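Long-range contacts in lumazine protein (Photobacterium kishitanii, PDB 3A3G), which binds 6,7-dimethyl-8-(1-D-ribityl)lumazine and serves as an antenna protein that shifts the bioluminescence of bacterial luciferase to shorter wavelength: residues N45-T50 against G100-V105; N68-R73 against D177-T182. All blocks are in the same frame, centred on the assembly; numbering follows the deposited sequence.

Contact 1 of 2, residues N45-T50 against G100-V105. With DLZ (1-deoxy-1-(6,7-dimethyl-2,4-dioxo-3,4-dihydropteridin-8(2H)-yl)-D-ribitol), chain C.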
ATOM      1  N   ASN A  45      -2.340   2.410   0.385  1.00  8.63           N
ATOM      2  CA  ASN A  45      -0.972   1.804   0.368  1.00  8.05           C
ATOM      3  C   ASN A  45      -0.764   0.796   1.481  1.00  8.57           C
ATOM      4  O   ASN A  45       0.311   0.739   2.096  1.00 10.15           O
ATOM      5  CB  ASN A  45       0.135   2.856   0.420  1.00  8.22           C
ATOM      6  CG  ASN A  45       0.353   3.574  -0.927  1.00  8.99           C
ATOM      7  OD1 ASN A  45      -0.033   3.079  -1.987  1.00  9.85           O
ATOM      8  ND2 ASN A  45       0.971   4.755  -0.869  1.00  8.15           N
ATOM      9  N   GLY A  46      -1.782  -0.022   1.743  1.00  9.19           N
ATOM     10  CA  GLY A  46      -1.699  -1.096   2.760  1.00  8.60           C
ATOM     11  C   GLY A  46      -1.892  -0.624   4.181  1.00  8.91           C
ATOM     12  O   GLY A  46      -1.871  -1.423   5.113  1.00  7.97           O
ATOM     13  N   CYS A  47      -2.051   0.689   4.371  1.00  8.78           N
ATOM     14  CA  CYS A  47      -2.108   1.223   5.736  1.00  8.37           C
ATOM     15  C   CYS A  47      -3.547   1.528   6.102  1.00  8.55           C
ATOM     16  O   CYS A  47      -4.250   2.254   5.381  1.00  8.15           O
ATOM     17  CB  CYS A  47      -1.237   2.504   5.875  1.00  8.72           C
ATOM     18  SG  CYS A  47      -1.204   3.218   7.549  1.00  9.05           S
ATOM     19  N   SER A  48      -3.981   0.985   7.227  1.00  8.58           N
ATOM     20  CA  SER A  48      -5.312   1.309   7.763  1.00  8.69           C
ATOM     21  C   SER A  48      -5.444   2.773   8.227  1.00  9.13           C
ATOM     22  O   SER A  48      -4.686   3.230   9.113  1.00  8.53           O
ATOM     23  CB  SER A  48      -5.643   0.351   8.908  1.00  8.57           C
ATOM     24  OG  SER A  48      -6.929   0.624   9.372  1.00 12.77           O
ATOM     25  N   LEU A  49      -6.396   3.500   7.619  1.00  7.34           N
ATOM     26  CA  LEU A  49      -6.613   4.920   7.873  1.00  7.72           C
ATOM     27  C   LEU A  49      -8.114   5.180   7.885  1.00  8.44           C
ATOM     28  O   LEU A  49      -8.874   4.398   7.295  1.00  7.30           O
ATOM     29  CB  LEU A  49      -5.941   5.792   6.790  1.00  8.44           C
ATOM     30  CG  LEU A  49      -4.417   5.670   6.549  1.00  6.24           C
ATOM     31  CD1 LEU A  49      -4.037   6.561   5.312  1.00  6.31           C
ATOM     32  CD2 LEU A  49      -3.609   6.061   7.806  1.00  7.60           C
ATOM     33  N   THR A  50      -8.524   6.250   8.571  1.00  9.54           N
ATOM     34  CA  THR A  50      -9.952   6.629   8.689  1.00  9.42           C
ATOM     35  C   THR A  50     -10.253   7.836   7.818  1.00  9.01           C
ATOM     36  O   THR A  50      -9.591   8.859   7.962  1.00  8.58           O
ATOM     37  CB  THR A  50     -10.242   6.941  10.181  1.00  9.72           C
ATOM     38  OG1 THR A  50      -9.770   5.845  10.976  1.00  9.47           O
ATOM     39  CG2 THR A  50     -11.778   7.131  10.480  1.00 10.80           C
ATOM     40  N   GLY A 100      -3.565  -4.170   7.818  1.00 11.58           N
ATOM     41  CA  GLY A 100      -3.344  -2.723   7.633  1.00 10.44           C
ATOM     42  C   GLY A 100      -2.425  -2.146   8.705  1.00  9.75           C
ATOM     43  O   GLY A 100      -2.233  -0.931   8.798  1.00  8.66           O
ATOM     44  N   ASN A 101      -1.842  -3.022   9.516  1.00  9.91           N
ATOM     45  CA  ASN A 101      -0.805  -2.582  10.434  1.00 10.45           C
ATOM     46  C   ASN A 101       0.562  -2.630   9.755  1.00 10.15           C
ATOM     47  O   ASN A 101       1.152  -3.693   9.644  1.00 10.01           O
ATOM     48  CB  ASN A 101      -0.742  -3.425  11.710  1.00 13.21           C
ATOM     49  CG  ASN A 101       0.148  -2.728  12.798  1.00 18.14           C
ATOM     50  OD1 ASN A 101      -0.149  -1.611  13.206  1.00 27.90           O
ATOM     51  ND2 ASN A 101       1.228  -3.352  13.196  1.00 21.92           N
ATOM     52  N   ILE A 102       1.055  -1.482   9.319  1.00  9.13           N
ATOM     53  CA  ILE A 102       2.327  -1.418   8.568  1.00  9.93           C
ATOM     54  C   ILE A 102       3.483  -1.503   9.573  1.00 10.62           C
ATOM     55  O   ILE A 102       3.535  -0.737  10.542  1.00 10.95           O
ATOM     56  CB  ILE A 102       2.461  -0.152   7.730  1.00  8.55           C
ATOM     57  CG1 ILE A 102       1.388  -0.066   6.613  1.00  6.58           C
ATOM     58  CG2 ILE A 102       3.900  -0.059   7.065  1.00  8.52           C
ATOM     59  CD1 ILE A 102       1.451  -1.283   5.621  1.00  7.43           C
ATOM     60  N   LYS A 103       4.360  -2.473   9.356  1.00 12.90           N
ATOM     61  CA  LYS A 103       5.433  -2.790  10.295  1.00 14.85           C
ATOM     62  C   LYS A 103       6.520  -1.775  10.117  1.00 15.17           C
ATOM     63  O   LYS A 103       7.185  -1.391  11.090  1.00 16.61           O
ATOM     64  CB  LYS A 103       5.983  -4.184  10.038  1.00 15.05           C
ATOM     65  CG  LYS A 103       4.913  -5.239  10.027  1.00 20.92           C
ATOM     66  CD  LYS A 103       4.059  -5.266  11.338  1.00 25.40           C
ATOM     67  CE  LYS A 103       3.060  -6.408  11.271  1.00 25.99           C
ATOM     68  NZ  LYS A 103       1.767  -6.159  11.962  1.00 28.86           N
ATOM     69  N   GLY A 104       6.680  -1.304   8.884  1.00 14.62           N
ATOM     70  CA  GLY A 104       7.643  -0.240   8.642  1.00 14.67           C
ATOM     71  C   GLY A 104       7.925  -0.020   7.194  1.00 14.36           C
ATOM     72  O   GLY A 104       7.331  -0.667   6.341  1.00 13.34           O
ATOM     73  N   VAL A 105       8.816   0.935   6.927  1.00 13.51           N
ATOM     74  CA  VAL A 105       9.218   1.296   5.555  1.00 13.06           C
ATOM     75  C   VAL A 105      10.453   0.474   5.105  1.00 13.76           C
ATOM     76  O   VAL A 105      11.379   0.283   5.871  1.00 12.87           O
ATOM     77  CB  VAL A 105       9.505   2.852   5.418  1.00 13.34           C
ATOM     78  CG1 VAL A 105      10.109   3.182   4.108  1.00 12.58           C
ATOM     79  CG2 VAL A 105       8.250   3.623   5.573  1.00 10.66           C
TER
HETATM   80  C7  DLZ C 191      -5.600   1.742  12.763  1.00  7.76           C
HETATM   81  C7A DLZ C 191      -5.647   3.040  12.252  1.00  8.05           C
HETATM   82  C5A DLZ C 191      -6.883   3.567  11.871  1.00  9.33           C
HETATM   83  C6  DLZ C 191      -8.041   2.769  11.952  1.00  9.52           C
HETATM   84  N5  DLZ C 191      -6.944   4.900  11.412  1.00 10.61           N
HETATM   85  C4A DLZ C 191      -5.774   5.705  11.285  1.00  9.36           C
HETATM   86  C4  DLZ C 191      -5.760   7.016  10.762  1.00  8.89           C
HETATM   87  O4  DLZ C 191      -6.753   7.615  10.346  1.00  8.56           O
HETATM   88  N3  DLZ C 191      -4.578   7.736  10.727  1.00  7.79           N
HETATM   89  C2  DLZ C 191      -3.406   7.175  11.162  1.00  8.43           C
HETATM   90  O2  DLZ C 191      -2.353   7.799  11.127  1.00  8.43           O
HETATM   91  N1  DLZ C 191      -3.406   5.895  11.636  1.00  7.90           N
HETATM   92  C8  DLZ C 191      -4.564   5.152  11.686  1.00  8.93           C
HETATM   93  N8  DLZ C 191      -4.482   3.871  12.190  1.00  8.29           N
HETATM   94  C1' DLZ C 191      -3.138   3.391  12.610  1.00  8.46           C
HETATM   95  C2' DLZ C 191      -2.238   2.973  11.425  1.00  6.76           C
HETATM   96  O2' DLZ C 191      -2.859   1.937  10.628  1.00  7.03           O
HETATM   97  C3' DLZ C 191      -0.949   2.395  12.010  1.00  7.75           C
HETATM   98  O3' DLZ C 191      -0.419   3.434  12.805  1.00 12.74           O
HETATM   99  C4' DLZ C 191       0.091   2.029  10.965  1.00  7.07           C
HETATM  100  O4' DLZ C 191      -0.303   0.905  10.153  1.00  8.38           O
HETATM  101  C5' DLZ C 191       1.414   1.670  11.655  1.00 10.03           C
HETATM  102  O5' DLZ C 191       2.400   1.680  10.622  1.00  8.07           O
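The ligand pocket of lumazine protein, built between two lumazine-binding domains, is a worked example of a cofactor held largely by main-chain atoms. Ser48, on strand 47-55 of the N-terminal barrel, meets Gly100, in the loop that leads into strand 104-114 of the second domain. Ser48 N gives an almost straight hydrogen bond (178°) to Gly100 O, 3.0 Å away, in the carbonyl plane and on a lone pair. Beside it Gly100, at positive phi (85°), brings its bare CA against Gly46 O in a CA-H...O contact of 3.2 Å.

Apolar contact continues the join. Ile102 directs its CB toward the other segment; CG1 lies 3.7 Å from Cys47 CB, and CD1 sits over the carbonyl of Gly46, 3.4 Å from Gly46 O. The sulfur of Cys47, anti to the backbone N (chi1 -178°), is turned to the ribityl chain instead.

Both segments hold the lumazine. Thr50 N donates a hydrogen bond to O4 of the ring system, while Ser48 O accepts one from O2' (2.7 Å). From the other domain Ile102 N reaches O4' at 2.9 Å, and Ile102 O accepts from O5'. CD2 of Leu49 lies 3.5 Å from N3 of the pteridine. Strand 47-55 thus serves the ring and the start of the ribityl chain, the Gly100-Ile102 loop its far end, and the bound ligand bridges the same two domains that the Ser48-Gly100 bond joins directly.

Contact 2 of 2, residues N68-R73 against D177-T182. With DLZ (1-deoxy-1-(6,7-dimethyl-2,4-dioxo-3,4-dihydropteridin-8(2H)-yl)-D-ribitol), chain C.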
ATOM      1  N   ASN A  68       5.178   7.796  11.456  1.00 13.09           N
ATOM      2  CA  ASN A  68       6.595   7.418  11.670  1.00 14.12           C
ATOM      3  C   ASN A  68       7.024   6.067  11.100  1.00 13.74           C
ATOM      4  O   ASN A  68       8.237   5.706  11.143  1.00 12.37           O
ATOM      5  CB  ASN A  68       6.904   7.441  13.186  1.00 14.94           C
ATOM      6  CG  ASN A  68       6.812   8.818  13.759  1.00 15.97           C
ATOM      7  OD1 ASN A  68       6.063   9.046  14.706  1.00 23.41           O
ATOM      8  ND2 ASN A  68       7.503   9.761  13.158  1.00 13.45           N
ATOM      9  N   THR A  69       6.044   5.320  10.576  1.00 11.56           N
ATOM     10  CA  THR A  69       6.255   3.937  10.179  1.00 10.86           C
ATOM     11  C   THR A  69       5.747   3.630   8.767  1.00 10.19           C
ATOM     12  O   THR A  69       5.616   2.458   8.409  1.00  9.04           O
ATOM     13  CB  THR A  69       5.569   2.962  11.186  1.00 11.04           C
ATOM     14  OG1 THR A  69       4.195   3.341  11.405  1.00 12.57           O
ATOM     15  CG2 THR A  69       6.266   3.019  12.555  1.00 11.91           C
ATOM     16  N   THR A  70       5.457   4.684   7.993  1.00 10.43           N
ATOM     17  CA  THR A  70       4.872   4.579   6.650  1.00 10.46           C
ATOM     18  C   THR A  70       5.520   5.606   5.715  1.00 11.42           C
ATOM     19  O   THR A  70       6.263   6.485   6.162  1.00 11.38           O
ATOM     20  CB  THR A  70       3.353   4.795   6.640  1.00 10.36           C
ATOM     21  OG1 THR A  70       3.038   6.106   7.118  1.00  9.79           O
ATOM     22  CG2 THR A  70       2.614   3.727   7.474  1.00  8.00           C
ATOM     23  N   THR A  71       5.230   5.520   4.425  1.00 11.41           N
ATOM     24  CA  THR A  71       5.835   6.440   3.446  1.00 10.78           C
ATOM     25  C   THR A  71       5.083   7.766   3.288  1.00 10.33           C
ATOM     26  O   THR A  71       5.566   8.638   2.605  1.00  9.28           O
ATOM     27  CB  THR A  71       5.884   5.783   2.062  1.00 11.37           C
ATOM     28  OG1 THR A  71       4.553   5.387   1.706  1.00 10.53           O
ATOM     29  CG2 THR A  71       6.809   4.561   2.075  1.00  8.65           C
ATOM     30  N   PHE A  72       3.917   7.924   3.927  1.00  9.25           N
ATOM     31  CA  PHE A  72       3.062   9.077   3.664  1.00 10.65           C
ATOM     32  C   PHE A  72       3.778  10.424   3.819  1.00 10.50           C
ATOM     33  O   PHE A  72       3.572  11.296   2.968  1.00 11.41           O
ATOM     34  CB  PHE A  72       1.771   9.094   4.501  1.00  9.95           C
ATOM     35  CG  PHE A  72       0.810   7.992   4.157  1.00 11.38           C
ATOM     36  CD1 PHE A  72      -0.098   8.135   3.108  1.00 10.16           C
ATOM     37  CD2 PHE A  72       0.797   6.830   4.912  1.00  7.25           C
ATOM     38  CE1 PHE A  72      -1.023   7.068   2.814  1.00 13.31           C
ATOM     39  CE2 PHE A  72      -0.102   5.748   4.629  1.00  9.70           C
ATOM     40  CZ  PHE A  72      -1.016   5.877   3.565  1.00  9.66           C
ATOM     41  N   ARG A  73       4.606  10.570   4.855  0.50  8.30           N
ATOM     42  CA  ARG A  73       5.306  11.828   5.152  0.50  8.64           C
ATOM     43  C   ARG A  73       6.110  12.355   3.959  0.50  9.13           C
ATOM     44  O   ARG A  73       6.281  13.552   3.803  0.50  7.61           O
ATOM     45  CB  ARG A  73       6.203  11.619   6.394  0.50  7.56           C
ATOM     46  CG  ARG A  73       6.820  12.856   7.004  0.50 12.54           C
ATOM     47  CD  ARG A  73       7.468  12.534   8.386  0.50  8.92           C
ATOM     48  NE  ARG A  73       8.165  11.244   8.388  0.50 12.70           N
ATOM     49  CZ  ARG A  73       8.408  10.524   9.488  0.50 13.04           C
ATOM     50  NH1 ARG A  73       8.008  10.969  10.677  0.50 11.89           N
ATOM     51  NH2 ARG A  73       9.056   9.365   9.404  0.50 12.32           N
ATOM     52  N   ASP A 177      10.679   3.960  -1.667  1.00 12.96           N
ATOM     53  CA  ASP A 177      10.245   3.442  -0.368  1.00 12.83           C
ATOM     54  C   ASP A 177       8.836   2.847  -0.480  1.00 12.64           C
ATOM     55  O   ASP A 177       8.018   3.329  -1.302  1.00 12.18           O
ATOM     56  CB  ASP A 177      10.233   4.542   0.672  1.00 13.79           C
ATOM     57  CG  ASP A 177      11.639   5.009   1.076  1.00 17.01           C
ATOM     58  OD1 ASP A 177      12.642   4.360   0.749  1.00 20.82           O
ATOM     59  OD2 ASP A 177      11.711   6.034   1.762  1.00 22.34           O
ATOM     60  N   VAL A 178       8.578   1.804   0.324  1.00 11.53           N
ATOM     61  CA  VAL A 178       7.289   1.071   0.310  1.00  9.84           C
ATOM     62  C   VAL A 178       6.835   0.761   1.756  1.00 10.48           C
ATOM     63  O   VAL A 178       7.659   0.719   2.677  1.00  9.07           O
ATOM     64  CB  VAL A 178       7.351  -0.244  -0.518  1.00  9.50           C
ATOM     65  CG1 VAL A 178       7.571   0.032  -2.062  1.00  8.30           C
ATOM     66  CG2 VAL A 178       8.443  -1.241   0.047  1.00  8.58           C
ATOM     67  N   ASN A 179       5.532   0.532   1.947  1.00  9.35           N
ATOM     68  CA  ASN A 179       4.991   0.176   3.256  1.00  9.72           C
ATOM     69  C   ASN A 179       5.025  -1.324   3.342  1.00 10.17           C
ATOM     70  O   ASN A 179       4.472  -1.985   2.479  1.00 10.74           O
ATOM     71  CB  ASN A 179       3.501   0.624   3.372  1.00  8.98           C
ATOM     72  CG  ASN A 179       3.351   2.099   3.534  1.00  8.32           C
ATOM     73  OD1 ASN A 179       4.286   2.775   4.000  1.00  9.58           O
ATOM     74  ND2 ASN A 179       2.191   2.637   3.120  1.00  5.71           N
ATOM     75  N   VAL A 180       5.675  -1.885   4.348  1.00  9.55           N
ATOM     76  CA  VAL A 180       5.700  -3.353   4.467  1.00  9.78           C
ATOM     77  C   VAL A 180       4.762  -3.851   5.575  1.00 10.74           C
ATOM     78  O   VAL A 180       4.825  -3.385   6.724  1.00 10.21           O
ATOM     79  CB  VAL A 180       7.155  -3.894   4.754  1.00 11.16           C
ATOM     80  CG1 VAL A 180       7.181  -5.429   4.877  1.00 10.01           C
ATOM     81  CG2 VAL A 180       8.135  -3.378   3.685  1.00 10.41           C
ATOM     82  N   GLU A 181       3.877  -4.785   5.235  1.00 10.95           N
ATOM     83  CA  GLU A 181       3.200  -5.545   6.284  1.00 12.71           C
ATOM     84  C   GLU A 181       3.706  -7.002   6.275  1.00 15.19           C
ATOM     85  O   GLU A 181       3.653  -7.706   5.241  1.00 12.78           O
ATOM     86  CB  GLU A 181       1.660  -5.462   6.208  1.00 12.60           C
ATOM     87  CG  GLU A 181       0.983  -6.279   7.379  1.00 10.75           C
ATOM     88  CD  GLU A 181      -0.505  -6.151   7.485  1.00 13.00           C
ATOM     89  OE1 GLU A 181      -1.136  -5.340   6.749  1.00 12.92           O
ATOM     90  OE2 GLU A 181      -1.064  -6.856   8.352  1.00 17.46           O
ATOM     91  N   THR A 182       4.251  -7.419   7.410  1.00 18.98           N
ATOM     92  CA  THR A 182       4.662  -8.819   7.580  1.00 23.45           C
ATOM     93  C   THR A 182       3.515  -9.573   8.252  1.00 26.06           C
ATOM     94  O   THR A 182       2.715  -9.000   9.013  1.00 26.16           O
ATOM     95  CB  THR A 182       5.982  -8.994   8.381  1.00 23.39           C
ATOM     96  OG1 THR A 182       5.889  -8.284   9.615  1.00 25.75           O
ATOM     97  CG2 THR A 182       7.207  -8.444   7.602  1.00 25.30           C
TER
HETATM   98  C7  DLZ C 191      -5.600   1.742  12.763  1.00  7.76           C
HETATM   99  C7A DLZ C 191      -5.647   3.040  12.252  1.00  8.05           C
HETATM  100  C5A DLZ C 191      -6.883   3.567  11.871  1.00  9.33           C
HETATM  101  C6  DLZ C 191      -8.041   2.769  11.952  1.00  9.52           C
HETATM  102  N5  DLZ C 191      -6.944   4.900  11.412  1.00 10.61           N
HETATM  103  C4A DLZ C 191      -5.774   5.705  11.285  1.00  9.36           C
HETATM  104  C4  DLZ C 191      -5.760   7.016  10.762  1.00  8.89           C
HETATM  105  O4  DLZ C 191      -6.753   7.615  10.346  1.00  8.56           O
HETATM  106  N3  DLZ C 191      -4.578   7.736  10.727  1.00  7.79           N
HETATM  107  C2  DLZ C 191      -3.406   7.175  11.162  1.00  8.43           C
HETATM  108  O2  DLZ C 191      -2.353   7.799  11.127  1.00  8.43           O
HETATM  109  N1  DLZ C 191      -3.406   5.895  11.636  1.00  7.90           N
HETATM  110  C8  DLZ C 191      -4.564   5.152  11.686  1.00  8.93           C
HETATM  111  N8  DLZ C 191      -4.482   3.871  12.190  1.00  8.29           N
HETATM  112  C1' DLZ C 191      -3.138   3.391  12.610  1.00  8.46           C
HETATM  113  C2' DLZ C 191      -2.238   2.973  11.425  1.00  6.76           C
HETATM  114  O2' DLZ C 191      -2.859   1.937  10.628  1.00  7.03           O
HETATM  115  C3' DLZ C 191      -0.949   2.395  12.010  1.00  7.75           C
HETATM  116  O3' DLZ C 191      -0.419   3.434  12.805  1.00 12.74           O
HETATM  117  C4' DLZ C 191       0.091   2.029  10.965  1.00  7.07           C
HETATM  118  O4' DLZ C 191      -0.303   0.905  10.153  1.00  8.38           O
HETATM  119  C5' DLZ C 191       1.414   1.670  11.655  1.00 10.03           C
HETATM  120  O5' DLZ C 191       2.400   1.680  10.622  1.00  8.07           O
HETATM  121  O   HOH W   1       1.987   5.363   2.043  1.00 11.28           O
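Thr71 and Asn179 show how one buried amide can tie a loop to a strand by hydrogen bonds. Thr71 N donates to Asn179 OD1 over 2.9 Å, somewhat bent at the hydrogen (143°) but in the carbonyl plane and on a lone pair. Water extends the link: one molecule lies 2.6 Å from Thr71 OG1 and accepts from Asn179 ND2 at 2.9 Å, spanning the two side chains. ND2 has a second acceptor in Asn45 O.

The loop belongs to the N-terminal barrel, between strands 58-63 and 80-84, whereas strand 177-182 lies in the sheet of the second lumazine-binding domain; the contact therefore crosses from one domain to the other.

Van der Waals contacts flank the amide. With OG1 at chi1 56°, Thr71 CG2 lies anti to the carbonyl carbon and is directed at the strand, 3.7 Å from Asp177 CB and equally close to Val178 N. Thr70 CA comes in obliquely, 3.3 Å from Asn179 OD1. Phe72 CE2 is 4.1 Å from Asn179 ND2, the ring inclined 39° to the amide plane, and the bridging water sits over the ring centre, 3.2 Å above its plane.

Toward the ligand, Thr69 OG1 stands 2.6 Å from O5' of the ribityl chain, while Thr70 turns its own hydroxyl to Ala66 O.

Contacts 1 and 2 lie side by side across the same domain interface, their centres about 7 Å apart, and both reach the ribityl chain. Two polar links join them: Asn179 ND2 of contact 2 is 2.9 Å from Asn45 O of contact 1, and Val180 O is 2.8 Å from Lys103 N. The latter belongs to a classic beta bulge, in which Lys103 and Gly104 both face Val180 where strands 104-114 and 177-182 pair. Nearer the ligand the two contacts pack directly, Ile102 CG2 lying 3.3 Å from Thr69 O. O5' of the ligand is where the two contacts converge, between Ile102 and Thr69.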